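Local structure of peroxiredoxin (5EPF) at residues S77-V81 and R82-K86. The protein reduces hydrogen peroxide and organic hydroperoxides to water and alcohols as a thiol-specific peroxidase, protecting the cell against oxidative stress. Residues are numbered along the deposited sequence; the frame is centred on the assembly and turned at random.
Sequences STDPV and RKQAK. With EDO (1,2-ethanediol), chain D.
Q84, in the first turn of helix 81-91, reaches back to the loop that follows strand 72-77. Its CB lies 3.6 Å from V81 O, and its CG passes 3.4 Å from P80 O. A bend at chi2 (-70°) then carries the amide to the end of strand 72-77. There CD and OE1 pack against D79 CB, the two side chains crossing at about a right angle with carboxylate and amide planes 64° apart. At the tip, NE2 stands 2.9 Å from S77 OG and donates to the carbonyl of L98, while OE1 pairs with the hydroxyl of Y44. S77 OG accepts from D79 N in an ST turn and donates to D79 OD2 (2.7 Å), meeting it on the anti side, 32° out of the carboxylate plane. The extended K83 chain carries NZ to a water that donates to D79 OD1, bridging charged atoms, OD1 and NZ, 4.7 Å apart. P80 O, of the N-cap residue, accepts from Q84 N (3.0 Å) to open the helix. The buried amide thus ties the helix start to strand 97-99 and Y44, and D79 OD2, receiving from S77 OG and A47 N, holds the carboxylate in place; the side chain of D79 is about 7 Å from that of C52, the active-site cysteine.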
ATOM      1  N   SER A  77       5.926   2.256   2.889  1.00  7.12           N
ATOM      2  CA  SER A  77       6.745   3.446   2.678  1.00  7.49           C
ATOM      3  C   SER A  77       8.192   3.080   2.995  1.00  6.98           C
ATOM      4  O   SER A  77       8.483   1.962   3.431  1.00  8.18           O
ATOM      5  CB  SER A  77       6.294   4.613   3.568  1.00  7.98           C
ATOM      6  OG  SER A  77       6.686   4.333   4.908  1.00  8.04           O
ATOM      7  N   THR A  78       9.096   4.046   2.824  1.00  8.14           N
ATOM      8  CA  THR A  78      10.482   3.835   3.220  1.00  8.87           C
ATOM      9  C   THR A  78      10.727   4.094   4.702  1.00  9.34           C
ATOM     10  O   THR A  78      11.876   4.012   5.136  1.00 10.87           O
ATOM     11  CB  THR A  78      11.425   4.706   2.385  1.00 10.11           C
ATOM     12  OG1 THR A  78      11.077   6.086   2.560  1.00 11.24           O
ATOM     13  CG2 THR A  78      11.364   4.318   0.913  1.00 11.67           C
ATOM     14  N   ASP A  79       9.698   4.414   5.483  1.00  8.05           N
ATOM     15  CA  ASP A  79       9.912   4.674   6.902  1.00  8.48           C
ATOM     16  C   ASP A  79      10.379   3.405   7.624  1.00  8.82           C
ATOM     17  O   ASP A  79       9.982   2.295   7.263  1.00  9.16           O
ATOM     18  CB  ASP A  79       8.612   5.152   7.531  1.00  9.01           C
ATOM     19  CG  ASP A  79       8.180   6.493   6.989  1.00  9.56           C
ATOM     20  OD1 ASP A  79       8.919   7.473   7.200  1.00 11.30           O
ATOM     21  OD2 ASP A  79       7.119   6.583   6.343  1.00 10.10           O
ATOM     22  N   PRO A  80      11.207   3.552   8.665  1.00  8.75           N
ATOM     23  CA  PRO A  80      11.666   2.387   9.434  0.55  9.28           C
ATOM     24  C   PRO A  80      10.512   1.710  10.163  1.00  8.30           C
ATOM     25  O   PRO A  80       9.477   2.317  10.460  1.00  8.71           O
ATOM     26  CB  PRO A  80      12.653   2.996  10.443  0.55 10.36           C
ATOM     27  CG  PRO A  80      13.120   4.244   9.810  0.55  9.99           C
ATOM     28  CD  PRO A  80      11.927   4.779   9.048  0.55  9.50           C
ATOM     29  N   VAL A  81      10.717   0.426  10.474  1.00  8.96           N
ATOM     30  CA  VAL A  81       9.728  -0.359  11.215  1.00  9.80           C
ATOM     31  C   VAL A  81       9.269   0.376  12.468  1.00  9.73           C
ATOM     32  O   VAL A  81       8.075   0.424  12.771  1.00  9.80           O
ATOM     33  CB  VAL A  81      10.308  -1.752  11.544  1.00 10.21           C
ATOM     34  CG1 VAL A  81       9.449  -2.517  12.546  1.00 11.08           C
ATOM     35  CG2 VAL A  81      10.460  -2.577  10.258  1.00 11.01           C
ATOM     36  N   ARG A  82      10.204   0.964  13.222  1.00 10.31           N
ATOM     37  CA  ARG A  82       9.812   1.587  14.483  0.55 10.92           C
ATOM     38  C   ARG A  82       8.864   2.764  14.271  1.00 10.21           C
ATOM     39  O   ARG A  82       7.998   3.018  15.119  1.00 11.53           O
ATOM     40  CB  ARG A  82      11.040   1.990  15.308  0.55 12.35           C
ATOM     41  CG  ARG A  82      11.827   3.180  14.776  0.55 14.37           C
ATOM     42  CD  ARG A  82      13.143   3.354  15.555  0.55 17.29           C
ATOM     43  NE  ARG A  82      14.029   2.220  15.315  0.55 19.56           N
ATOM     44  CZ  ARG A  82      15.288   2.134  15.727  0.55 21.58           C
ATOM     45  NH1 ARG A  82      15.838   3.124  16.422  0.55 22.92           N
ATOM     46  NH2 ARG A  82      15.993   1.042  15.442  0.55 21.96           N
ATOM     47  N   LYS A  83       8.993   3.484  13.148  1.00  9.54           N
ATOM     48  CA  LYS A  83       8.065   4.577  12.886  1.00  9.71           C
ATOM     49  C   LYS A  83       6.729   4.055  12.377  1.00  8.94           C
ATOM     50  O   LYS A  83       5.673   4.565  12.767  1.00  9.07           O
ATOM     51  CB  LYS A  83       8.663   5.585  11.909  1.00  9.99           C
ATOM     52  CG  LYS A  83       7.777   6.831  11.778  1.00 10.98           C
ATOM     53  CD  LYS A  83       8.470   7.992  11.084  1.00 12.85           C
ATOM     54  CE  LYS A  83       7.549   9.212  11.131  1.00 13.98           C
ATOM     55  NZ  LYS A  83       8.216  10.455  10.710  1.00 16.17           N
ATOM     56  N   GLN A  84       6.759   3.042  11.508  1.00  8.63           N
ATOM     57  CA  GLN A  84       5.516   2.395  11.096  1.00  8.38           C
ATOM     58  C   GLN A  84       4.767   1.856  12.306  1.00  8.75           C
ATOM     59  O   GLN A  84       3.540   1.979  12.387  1.00  8.76           O
ATOM     60  CB  GLN A  84       5.792   1.252  10.110  1.00  8.50           C
ATOM     61  CG  GLN A  84       6.592   1.588   8.841  1.00  8.71           C
ATOM     62  CD  GLN A  84       5.839   2.442   7.836  1.00  8.64           C
ATOM     63  OE1 GLN A  84       5.235   3.458   8.179  1.00  8.70           O
ATOM     64  NE2 GLN A  84       5.891   2.037   6.575  1.00 10.38           N
ATOM     65  N   ALA A  85       5.495   1.270  13.267  1.00  8.95           N
ATOM     66  CA  ALA A  85       4.859   0.735  14.467  1.00  8.86           C
ATOM     67  C   ALA A  85       4.119   1.825  15.233  1.00  8.27           C
ATOM     68  O   ALA A  85       2.978   1.632  15.663  1.00  8.97           O
ATOM     69  CB  ALA A  85       5.894   0.056  15.367  1.00 10.42           C
ATOM     70  N   LYS A  86       4.759   2.985  15.421  1.00  8.58           N
ATOM     71  CA  LYS A  86       4.096   4.070  16.150  1.00  9.33           C
ATOM     72  C   LYS A  86       2.891   4.610  15.386  1.00  8.52           C
ATOM     73  O   LYS A  86       1.850   4.899  15.987  1.00  9.34           O
ATOM     74  CB  LYS A  86       5.078   5.189  16.494  1.00 10.95           C
ATOM     75  CG  LYS A  86       4.485   6.237  17.463  1.00 12.73           C
ATOM     76  CD  LYS A  86       3.888   5.632  18.755  1.00 13.41           C
ATOM     77  CE  LYS A  86       4.927   4.959  19.606  1.00 13.73           C
ATOM     78  NZ  LYS A  86       4.352   4.551  20.917  1.00 13.16           N
TER
HETATM   79  C1  EDO D 202      13.840  -0.799  12.880  1.00 24.80           C
HETATM   80  O1  EDO D 202      13.089   0.411  12.986  1.00 21.44           O
HETATM   81  C2  EDO D 202      13.829  -1.530  14.213  1.00 28.12           C
HETATM   82  O2  EDO D 202      12.479  -1.787  14.594  1.00 29.61           O
HETATM   83  O   HOH W   1       7.917   9.912   8.107  1.00 21.11           O